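Local coordinates for protein putative aminotransferase (Actinomadura melliaura, PDB 4ZWV) that probably acts as a pyridoxal 5'-phosphate-dependent sugar aminotransferase in making the aminopentose of the indolocarbazole AT2433, at residues Leu262-Ala267 and Val352-Leu356; His130-Tyr134 and Ser292-Asp297; Ala312-Met316 and His363-Thr367; Ala11-Ala16 and Leu250-Glu254. All coordinates share one frame; numbering follows the deposited sequence. Where two conformers were deposited one is given.

Interaction 1 (Leu262-Ala267 and Val352-Leu356); sequences LHRENA and VGWWL
The imidazole of H263 lies flat against the backbone of G353, whose CA sits 3.5 Å from the ring centroid and almost on the ring normal, a CH-pi contact. Glycine suits the place because its bare CA can approach both this ring and the indole of W355, which folds back over it. V352, W354 and W355 approach the imidazole obliquely; NE2 of H263 comes within 3.7 Å of CD1 of W354, the two rings meeting rim to rim. The ring's other nitrogen, ND1, is bonded to the carbonyl of F293. One helical turn further on, N266 has CG beside its own backbone N (chi1 -68°), a rotamer that carries the amide to the same loop. Its ND2 gives a hydrogen bond to V352 O, 3.0 Å long and fairly straight at 162°; the oxygen lies in the amide plane, although the donor stands above the plane of the carbonyl. On the far side of that amide, OD1 is bonded to R361. V352 completes the contact with CG2, which packs 3.7 Å from N266 CB and 4.1 Å from A267 CB. L262 CD1 packs against W354 CB, 3.9 Å away. The chemistry is thus divided: N266 gives the carbonyl of V352 a directional donor, while H263, W354 and W355 form an aromatic cluster that packs the turn from G353 to L356 against helix 243-273.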
# COMPACT_ATOMS: atom_id res chain seq x y z
N LEU A 262 -3.24 -15.05 -27.05
CA LEU A 262 -4.61 -15.56 -27.06
C LEU A 262 -5.64 -14.44 -26.88
O LEU A 262 -6.67 -14.43 -27.57
CB LEU A 262 -4.80 -16.62 -25.98
CG LEU A 262 -4.02 -17.92 -26.21
CD1 LEU A 262 -4.12 -18.83 -25.00
CD2 LEU A 262 -4.52 -18.64 -27.45
N HIS A 263 -5.38 -13.49 -25.98
CA HIS A 263 -6.24 -12.30 -25.87
C HIS A 263 -6.43 -11.66 -27.24
O HIS A 263 -7.54 -11.35 -27.66
CB HIS A 263 -5.65 -11.25 -24.92
CG HIS A 263 -5.92 -11.50 -23.46
ND1 HIS A 263 -6.77 -10.71 -22.71
CD2 HIS A 263 -5.41 -12.42 -22.60
CE1 HIS A 263 -6.79 -11.14 -21.46
NE2 HIS A 263 -5.97 -12.17 -21.37
N ARG A 264 -5.31 -11.47 -27.93
CA ARG A 264 -5.33 -10.79 -29.22
C ARG A 264 -6.01 -11.62 -30.30
O ARG A 264 -6.76 -11.10 -31.12
CB ARG A 264 -3.91 -10.41 -29.62
CG ARG A 264 -3.37 -9.26 -28.77
CD ARG A 264 -1.86 -9.10 -28.85
NE ARG A 264 -1.45 -7.93 -28.08
CZ ARG A 264 -0.21 -7.68 -27.67
NH1 ARG A 264 0.76 -8.54 -27.94
NH2 ARG A 264 0.05 -6.58 -26.98
N GLU A 265 -5.76 -12.93 -30.29
CA GLU A 265 -6.41 -13.83 -31.24
C GLU A 265 -7.93 -13.85 -31.05
O GLU A 265 -8.69 -13.83 -32.02
CB GLU A 265 -5.83 -15.24 -31.10
CG GLU A 265 -6.51 -16.30 -31.95
CD GLU A 265 -6.03 -17.71 -31.63
OE1 GLU A 265 -4.80 -17.95 -31.66
OE2 GLU A 265 -6.88 -18.58 -31.35
N ASN A 266 -8.37 -13.87 -29.80
CA ASN A 266 -9.81 -13.87 -29.51
C ASN A 266 -10.47 -12.56 -29.94
O ASN A 266 -11.58 -12.57 -30.47
CB ASN A 266 -10.05 -14.13 -28.02
CG ASN A 266 -9.67 -15.53 -27.61
OD1 ASN A 266 -9.65 -16.45 -28.44
ND2 ASN A 266 -9.37 -15.72 -26.34
N ALA A 267 -9.78 -11.45 -29.70
CA ALA A 267 -10.26 -10.14 -30.13
C ALA A 267 -10.40 -10.08 -31.65
O ALA A 267 -11.39 -9.56 -32.18
CB ALA A 267 -9.32 -9.04 -29.65
N VAL A 352 -12.61 -12.06 -23.23
CA VAL A 352 -11.77 -12.21 -24.41
C VAL A 352 -10.43 -12.88 -24.07
O VAL A 352 -9.60 -13.11 -24.94
CB VAL A 352 -11.55 -10.82 -25.07
CG1 VAL A 352 -10.53 -10.01 -24.29
CG2 VAL A 352 -11.11 -10.97 -26.53
N GLY A 353 -10.23 -13.21 -22.80
CA GLY A 353 -8.93 -13.69 -22.35
C GLY A 353 -8.50 -15.10 -22.71
O GLY A 353 -9.22 -15.85 -23.39
N TRP A 354 -7.31 -15.48 -22.22
CA TRP A 354 -6.66 -16.75 -22.56
C TRP A 354 -7.45 -17.99 -22.14
O TRP A 354 -7.21 -19.08 -22.65
CB TRP A 354 -5.27 -16.81 -21.92
CG TRP A 354 -5.33 -16.58 -20.43
CD1 TRP A 354 -5.17 -15.39 -19.79
CD2 TRP A 354 -5.61 -17.55 -19.41
NE1 TRP A 354 -5.32 -15.56 -18.43
CE2 TRP A 354 -5.59 -16.88 -18.18
CE3 TRP A 354 -5.88 -18.93 -19.43
CZ2 TRP A 354 -5.82 -17.53 -16.97
CZ3 TRP A 354 -6.11 -19.57 -18.22
CH2 TRP A 354 -6.08 -18.87 -17.01
N TRP A 355 -8.38 -17.82 -21.20
CA TRP A 355 -9.15 -18.94 -20.65
C TRP A 355 -10.30 -19.35 -21.56
O TRP A 355 -10.97 -20.35 -21.31
CB TRP A 355 -9.68 -18.58 -19.26
CG TRP A 355 -10.53 -17.34 -19.27
CD1 TRP A 355 -11.88 -17.28 -19.45
CD2 TRP A 355 -10.07 -15.99 -19.12
NE1 TRP A 355 -12.30 -15.96 -19.41
CE2 TRP A 355 -11.21 -15.16 -19.21
CE3 TRP A 355 -8.82 -15.40 -18.91
CZ2 TRP A 355 -11.13 -13.77 -19.09
CZ3 TRP A 355 -8.75 -14.02 -18.79
CH2 TRP A 355 -9.90 -13.22 -18.89
N LEU A 356 -10.54 -18.56 -22.60
CA LEU A 356 -11.56 -18.88 -23.57
C LEU A 356 -11.17 -20.02 -24.52
O LEU A 356 -10.24 -19.87 -25.31
CB LEU A 356 -11.88 -17.64 -24.40
CG LEU A 356 -12.77 -16.54 -23.83
CD1 LEU A 356 -12.98 -15.49 -24.91
CD2 LEU A 356 -14.08 -17.13 -23.43
O HOH W 1 -8.18 -18.49 -25.47
O HOH W 2 -10.06 -19.30 -28.08

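Interaction 2 (His130-Tyr134 and Ser292-Asp297); sequences HWTGY and SFYVYD
T132 meets V295 and D297 through its methyl: CG2 lies 3.7 Å from V295 CG2 and 3.4 Å from D297 OD2. Both groups of the threonine follow from one torsion. With OG1 between its backbone N and carbonyl carbon (chi1 74°), the hydroxyl turns back to donate to W131 O at 2.6 Å, while CG2 is sent over the rim of the W131 indole, against one face. W131 O also takes the N-H of Y134, and the two donors reach it from opposite faces of its plane. A threonine serves well here, since its methyl packs between the W131 indole and the D297 carboxylate and its hydroxyl gathers water. One water bridges OG1 to D297 OD2, and another joins W131 NE1 to the same carboxylate oxygen. OD1 of D297 is held by S349. The backbones are joined by two bonds, Y294 N to T132 O at 2.9 Å and S292 N to G133 O at 3.0 Å. Glycine suits position 133: phi is positive (108°), and a CB would run into F293 N. Y294 sets CG anti to its own N (chi1 -180°), which carries the phenol away from T132, and its ring stacks on H164. H164, which binds pyridoxal 5'-phosphate, also meets T132 N through its ND1. The loop after strand 123-129 of the central sheet, backed by the loop entering strand 296-300, therefore forms second-shell structure behind the cofactor site, in keeping with the fold-type I aminotransferases to which the DegT/DnrJ/EryC1 family belongs.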
# COMPACT_ATOMS: atom_id res chain seq x y z
N HIS A 130 -4.82 3.84 -20.71
CA HIS A 130 -4.92 2.98 -21.89
C HIS A 130 -6.02 1.95 -21.62
O HIS A 130 -5.77 0.77 -21.37
CB HIS A 130 -3.58 2.31 -22.19
CG HIS A 130 -2.45 3.28 -22.36
ND1 HIS A 130 -2.37 4.17 -23.41
CD2 HIS A 130 -1.33 3.48 -21.62
CE1 HIS A 130 -1.26 4.88 -23.31
NE2 HIS A 130 -0.61 4.47 -22.23
N TRP A 131 -7.25 2.44 -21.67
CA TRP A 131 -8.41 1.74 -21.13
C TRP A 131 -8.73 0.45 -21.87
O TRP A 131 -8.79 0.43 -23.10
CB TRP A 131 -9.61 2.69 -21.15
CG TRP A 131 -10.88 2.15 -20.57
CD1 TRP A 131 -12.08 1.98 -21.22
CD2 TRP A 131 -11.08 1.71 -19.23
NE1 TRP A 131 -13.01 1.47 -20.35
CE2 TRP A 131 -12.43 1.29 -19.12
CE3 TRP A 131 -10.26 1.61 -18.10
CZ2 TRP A 131 -12.96 0.79 -17.94
CZ3 TRP A 131 -10.80 1.12 -16.92
CH2 TRP A 131 -12.14 0.71 -16.85
N THR A 132 -8.91 -0.62 -21.09
CA THR A 132 -9.13 -2.01 -21.56
C THR A 132 -7.96 -2.55 -22.39
O THR A 132 -8.06 -3.65 -22.95
CB THR A 132 -10.45 -2.18 -22.38
OG1 THR A 132 -10.32 -1.62 -23.69
CG2 THR A 132 -11.63 -1.56 -21.65
N GLY A 133 -6.85 -1.83 -22.41
CA GLY A 133 -5.65 -2.31 -23.10
C GLY A 133 -5.32 -1.58 -24.38
O GLY A 133 -4.32 -1.88 -25.03
N TYR A 134 -6.16 -0.61 -24.76
CA TYR A 134 -5.98 0.09 -26.03
C TYR A 134 -5.22 1.40 -25.84
O TYR A 134 -5.65 2.26 -25.09
CB TYR A 134 -7.33 0.35 -26.70
CG TYR A 134 -7.21 1.01 -28.05
CD1 TYR A 134 -6.61 0.34 -29.11
CD2 TYR A 134 -7.71 2.29 -28.27
CE1 TYR A 134 -6.51 0.93 -30.37
CE2 TYR A 134 -7.61 2.89 -29.54
CZ TYR A 134 -7.00 2.20 -30.56
OH TYR A 134 -6.89 2.78 -31.81
N SER A 292 -3.85 -4.71 -25.72
CA SER A 292 -3.71 -5.95 -24.97
C SER A 292 -5.03 -6.60 -24.61
O SER A 292 -5.04 -7.70 -24.05
CB SER A 292 -2.89 -5.69 -23.71
OG SER A 292 -1.57 -5.31 -24.07
N PHE A 293 -6.15 -5.94 -24.93
CA PHE A 293 -7.48 -6.55 -24.78
C PHE A 293 -7.73 -7.22 -23.44
O PHE A 293 -8.02 -8.42 -23.35
CB PHE A 293 -7.73 -7.53 -25.92
CG PHE A 293 -7.81 -6.86 -27.25
CD1 PHE A 293 -8.97 -6.22 -27.63
CD2 PHE A 293 -6.72 -6.83 -28.10
CE1 PHE A 293 -9.06 -5.58 -28.86
CE2 PHE A 293 -6.81 -6.20 -29.33
CZ PHE A 293 -7.98 -5.57 -29.71
N TYR A 294 -7.60 -6.44 -22.38
CA TYR A 294 -7.96 -6.89 -21.05
C TYR A 294 -9.39 -7.43 -21.07
O TYR A 294 -9.68 -8.49 -20.50
CB TYR A 294 -7.83 -5.71 -20.08
CG TYR A 294 -8.15 -5.98 -18.64
CD1 TYR A 294 -7.47 -6.96 -17.92
CD2 TYR A 294 -9.11 -5.22 -17.98
CE1 TYR A 294 -7.76 -7.18 -16.58
CE2 TYR A 294 -9.40 -5.43 -16.65
CZ TYR A 294 -8.73 -6.41 -15.96
OH TYR A 294 -9.01 -6.62 -14.63
N VAL A 295 -10.28 -6.69 -21.75
CA VAL A 295 -11.64 -7.15 -22.06
C VAL A 295 -11.92 -6.69 -23.50
O VAL A 295 -11.13 -5.93 -24.06
CB VAL A 295 -12.71 -6.57 -21.10
CG1 VAL A 295 -12.50 -7.09 -19.67
CG2 VAL A 295 -12.69 -5.05 -21.13
N TYR A 296 -13.04 -7.12 -24.06
CA TYR A 296 -13.42 -6.73 -25.42
C TYR A 296 -14.71 -5.91 -25.36
O TYR A 296 -15.76 -6.43 -25.00
CB TYR A 296 -13.59 -7.98 -26.30
CG TYR A 296 -13.85 -7.66 -27.76
CD1 TYR A 296 -12.80 -7.53 -28.66
CD2 TYR A 296 -15.15 -7.48 -28.23
CE1 TYR A 296 -13.04 -7.22 -30.00
CE2 TYR A 296 -15.40 -7.17 -29.56
CZ TYR A 296 -14.33 -7.05 -30.44
OH TYR A 296 -14.57 -6.74 -31.77
N ASP A 297 -14.62 -4.63 -25.70
CA ASP A 297 -15.77 -3.74 -25.60
C ASP A 297 -16.60 -3.68 -26.87
O ASP A 297 -16.07 -3.67 -27.98
CB ASP A 297 -15.32 -2.31 -25.26
CG ASP A 297 -14.96 -2.15 -23.79
OD1 ASP A 297 -15.14 -3.11 -23.02
OD2 ASP A 297 -14.52 -1.04 -23.41
O HOH W 3 -15.44 0.23 -21.28
O HOH W 4 -7.00 -3.55 -26.25
O HOH W 5 -9.84 -3.64 -25.48
O HOH W 6 -12.48 -0.13 -24.95
O HOH W 7 -12.01 -3.39 -25.18

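Interaction 3 (Ala312-Met316 and His363-Thr367); sequences AAGIM and HVVAT
The imidazole of H363 points one edge at A313 O, and NE2 gives it a hydrogen bond of 2.8 Å that is nearly straight (171°). The oxygen lies in the ring plane, and the nitrogen lies in the carbonyl plane on a lone pair, so both flat groups are used in their favoured directions. Over one face of the ring sits OG1 of T367, displaced toward the rim, one helical turn along. I315 approaches obliquely, its CD1 4.0 Å from H363 CD2. The ring reaches the loop that follows helix 303-312 because CG is anti to the backbone N (chi1 175°), extending the side chain away from helix 358-369. There G314, with positive phi, closes a Schellman motif, a place well suited to glycine, and the chain turning away presents the carbonyl of A313 to the histidine. Beside the polar bond, the contact is apolar. The methyl of A313, CB, meets the methyl of T367, CG2, at 3.7 Å. The branched I315 reaches further, CD1 touching V364 CA at 3.8 Å and V364 CG2 at 4.1 Å, and meeting T367 tip to tip. M310 of helix 303-312 and P351 also pack on I315. T367 OG1 donates within its own helix, to H363 O at 2.8 Å, while its own N-H reaches that oxygen from the opposite face. Since NE2 is the donor, H363 must carry a proton there, whether neutral or cationic, and the partial negative charge of a helix C-terminus would probably favour that bond.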
# COMPACT_ATOMS: atom_id res chain seq x y z
N ALA A 312 -28.29 -15.51 -19.21
CA ALA A 312 -28.98 -16.78 -19.47
C ALA A 312 -28.08 -17.77 -20.22
O ALA A 312 -28.27 -18.98 -20.13
CB ALA A 312 -30.25 -16.53 -20.27
N ALA A 313 -27.10 -17.24 -20.95
CA ALA A 313 -26.17 -18.07 -21.71
C ALA A 313 -24.89 -18.37 -20.92
O ALA A 313 -23.95 -18.96 -21.46
CB ALA A 313 -25.83 -17.39 -23.03
N GLY A 314 -24.84 -17.94 -19.67
CA GLY A 314 -23.67 -18.18 -18.85
C GLY A 314 -22.45 -17.42 -19.33
O GLY A 314 -21.33 -17.94 -19.31
N ILE A 315 -22.66 -16.19 -19.80
CA ILE A 315 -21.57 -15.33 -20.23
C ILE A 315 -21.53 -14.10 -19.33
O ILE A 315 -22.51 -13.39 -19.22
CB ILE A 315 -21.72 -14.89 -21.71
CG1 ILE A 315 -21.75 -16.11 -22.63
CG2 ILE A 315 -20.61 -13.93 -22.09
CD1 ILE A 315 -22.37 -15.83 -24.00
N MSE A 316 -20.40 -13.87 -18.68
CA MSE A 316 -20.27 -12.70 -17.81
C MSE A 316 -19.93 -11.49 -18.66
O MSE A 316 -18.90 -11.48 -19.33
CB MSE A 316 -19.20 -12.92 -16.75
CG MSE A 316 -19.05 -11.75 -15.80
SE MSE A 316 -17.69 -12.10 -14.45
CE MSE A 316 -18.53 -13.63 -13.59
N HIS A 363 -19.45 -19.80 -28.64
CA HIS A 363 -20.69 -19.68 -27.89
C HIS A 363 -21.07 -18.21 -27.67
O HIS A 363 -22.24 -17.84 -27.78
CB HIS A 363 -20.56 -20.43 -26.55
CG HIS A 363 -21.74 -20.26 -25.64
ND1 HIS A 363 -23.01 -20.66 -25.99
CD2 HIS A 363 -21.84 -19.75 -24.39
CE1 HIS A 363 -23.84 -20.40 -24.99
NE2 HIS A 363 -23.15 -19.85 -24.01
N VAL A 364 -20.07 -17.38 -27.37
CA VAL A 364 -20.30 -15.95 -27.20
C VAL A 364 -20.85 -15.34 -28.49
O VAL A 364 -21.87 -14.65 -28.48
CB VAL A 364 -19.01 -15.22 -26.78
CG1 VAL A 364 -19.20 -13.70 -26.81
CG2 VAL A 364 -18.56 -15.68 -25.39
N VAL A 365 -20.19 -15.63 -29.60
CA VAL A 365 -20.60 -15.10 -30.90
C VAL A 365 -21.98 -15.60 -31.31
O VAL A 365 -22.82 -14.81 -31.75
CB VAL A 365 -19.58 -15.46 -32.00
CG1 VAL A 365 -20.17 -15.24 -33.39
CG2 VAL A 365 -18.31 -14.65 -31.80
N ALA A 366 -22.23 -16.90 -31.15
CA ALA A 366 -23.52 -17.48 -31.54
C ALA A 366 -24.66 -16.89 -30.71
O ALA A 366 -25.75 -16.63 -31.23
CB ALA A 366 -23.49 -18.99 -31.39
N THR A 367 -24.40 -16.66 -29.43
CA THR A 367 -25.40 -16.09 -28.54
C THR A 367 -25.74 -14.67 -28.96
O THR A 367 -26.92 -14.33 -29.12
CB THR A 367 -24.92 -16.12 -27.07
OG1 THR A 367 -24.74 -17.48 -26.65
CG2 THR A 367 -25.94 -15.44 -26.16

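Interaction 4 (Ala11-Ala16 and Leu250-Glu254); sequences AVSPTA and LANLE
N252 turns its amide oxygen onto the backbone of S13: OD1 accepts S13 N at 2.7 Å, with the N-H pointing to it at 159° and the donor in the plane of the amide carbonyl. The asparagine reaches across because CG is anti to its own carbonyl carbon (chi1 -76°), bringing the amide out from helix 243-273 alongside the extended chain from A11 to S13. At the other end of the amide ND2 is bonded to T193 O, so both ends are held and the flip of the group is defined. S13 CB lies 3.3 Å from the same OD1, while its hydroxyl is carried away from the asparagine toward T15. The two hydroxyls, S13 OG and T15 OG1, are hydrogen-bonded at 2.7 Å across the type I turn from S13 to A16. A251 directs its CB at the turn, 3.3 Å from T15 OG1 and 3.5 Å from A16 CA; a methyl is about as much as this close approach admits. A16 CB faces it at 4.0 Å, while A16 also packs on F24 of the second subunit. Toward solvent, a water links T15 OG1 to E254 OE2. The contact is accordingly graded: an amide that reads a backbone N-H on the buried side, alanine against alanine in the middle, and a hydroxyl pair and a water toward the exposed T15 and E254, fixing the lead-in to helix 16-26.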
# COMPACT_ATOMS: atom_id res chain seq x y z
N ALA A 11 -4.30 -15.61 -13.73
CA ALA A 11 -3.32 -16.47 -14.38
C ALA A 11 -2.12 -16.70 -13.45
O ALA A 11 -1.18 -15.91 -13.44
CB ALA A 11 -2.85 -15.85 -15.70
N VAL A 12 -2.17 -17.76 -12.66
CA VAL A 12 -1.04 -18.06 -11.78
C VAL A 12 -0.42 -19.42 -12.13
O VAL A 12 -1.08 -20.46 -12.12
CB VAL A 12 -1.45 -18.00 -10.29
CG1 VAL A 12 -2.64 -18.92 -10.01
CG2 VAL A 12 -0.26 -18.32 -9.38
N SER A 13 0.86 -19.37 -12.48
CA SER A 13 1.59 -20.53 -12.95
C SER A 13 1.69 -21.60 -11.89
O SER A 13 1.83 -21.30 -10.70
CB SER A 13 2.99 -20.11 -13.38
OG SER A 13 3.78 -21.23 -13.72
N PRO A 14 1.66 -22.87 -12.31
CA PRO A 14 1.96 -23.97 -11.39
C PRO A 14 3.42 -23.96 -10.94
O PRO A 14 3.80 -24.80 -10.13
CB PRO A 14 1.64 -25.22 -12.21
CG PRO A 14 1.73 -24.78 -13.63
CD PRO A 14 1.27 -23.36 -13.65
N THR A 15 4.23 -23.03 -11.44
CA THR A 15 5.60 -22.88 -10.95
C THR A 15 5.71 -21.83 -9.85
O THR A 15 6.77 -21.68 -9.24
CB THR A 15 6.57 -22.48 -12.08
OG1 THR A 15 6.26 -21.15 -12.54
CG2 THR A 15 6.47 -23.44 -13.26
N ALA A 16 4.63 -21.09 -9.58
CA ALA A 16 4.68 -20.05 -8.55
C ALA A 16 4.98 -20.63 -7.17
O ALA A 16 5.70 -20.02 -6.38
CB ALA A 16 3.37 -19.26 -8.53
N LEU A 250 7.86 -13.49 -11.27
CA LEU A 250 8.88 -14.20 -12.04
C LEU A 250 8.32 -15.50 -12.62
O LEU A 250 8.57 -15.84 -13.79
CB LEU A 250 10.10 -14.51 -11.17
CG LEU A 250 11.01 -13.30 -10.97
CD1 LEU A 250 11.92 -13.46 -9.74
CD2 LEU A 250 11.83 -13.04 -12.22
N ALA A 251 7.55 -16.22 -11.81
CA ALA A 251 6.95 -17.46 -12.26
C ALA A 251 5.95 -17.24 -13.38
O ALA A 251 5.82 -18.06 -14.29
CB ALA A 251 6.26 -18.17 -11.09
N ASN A 252 5.25 -16.11 -13.33
CA ASN A 252 4.20 -15.86 -14.30
C ASN A 252 4.71 -15.24 -15.61
O ASN A 252 3.99 -15.18 -16.60
CB ASN A 252 3.13 -14.99 -13.67
CG ASN A 252 2.25 -15.78 -12.72
OD1 ASN A 252 2.07 -16.98 -12.90
ND2 ASN A 252 1.72 -15.12 -11.71
N LEU A 253 5.97 -14.81 -15.61
CA LEU A 253 6.56 -14.23 -16.82
C LEU A 253 6.67 -15.26 -17.93
O LEU A 253 6.62 -14.91 -19.11
CB LEU A 253 7.94 -13.65 -16.53
CG LEU A 253 8.00 -12.19 -16.10
CD1 LEU A 253 9.42 -11.82 -15.73
CD2 LEU A 253 7.48 -11.31 -17.22
N GLU A 254 6.83 -16.53 -17.55
CA GLU A 254 7.07 -17.58 -18.53
C GLU A 254 5.99 -17.69 -19.59
O GLU A 254 6.28 -17.94 -20.76
CB GLU A 254 7.22 -18.93 -17.83
CG GLU A 254 8.65 -19.27 -17.46
CD GLU A 254 9.31 -18.19 -16.64
OE1 GLU A 254 10.35 -17.66 -17.08
OE2 GLU A 254 8.77 -17.86 -15.56
O HOH W 8 7.89 -20.26 -14.55

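Overall arrangement
Helix 243-273 serves both interaction 4 and interaction 1, and in each an asparagine amide binds the backbone of a loop, through its oxygen in the first and its nitrogen in the second. W354 packs on A11, joining the two. Interactions 1 and 2 also touch, since H263 ND1 is bonded to F293 O and A267 packs on the F293 ring; 2 lies nearest the chain's centre, is almost entirely buried and water-bridged, and backs the cofactor site. Interaction 3, about 27 Å from that centre, joins helix 358-369 to the loop after helix 303-312 by one polar bond beside aliphatic packing and touches none of the others. Interaction 4 is only partly buried, and hydroxyls and a water lie at its exposed side.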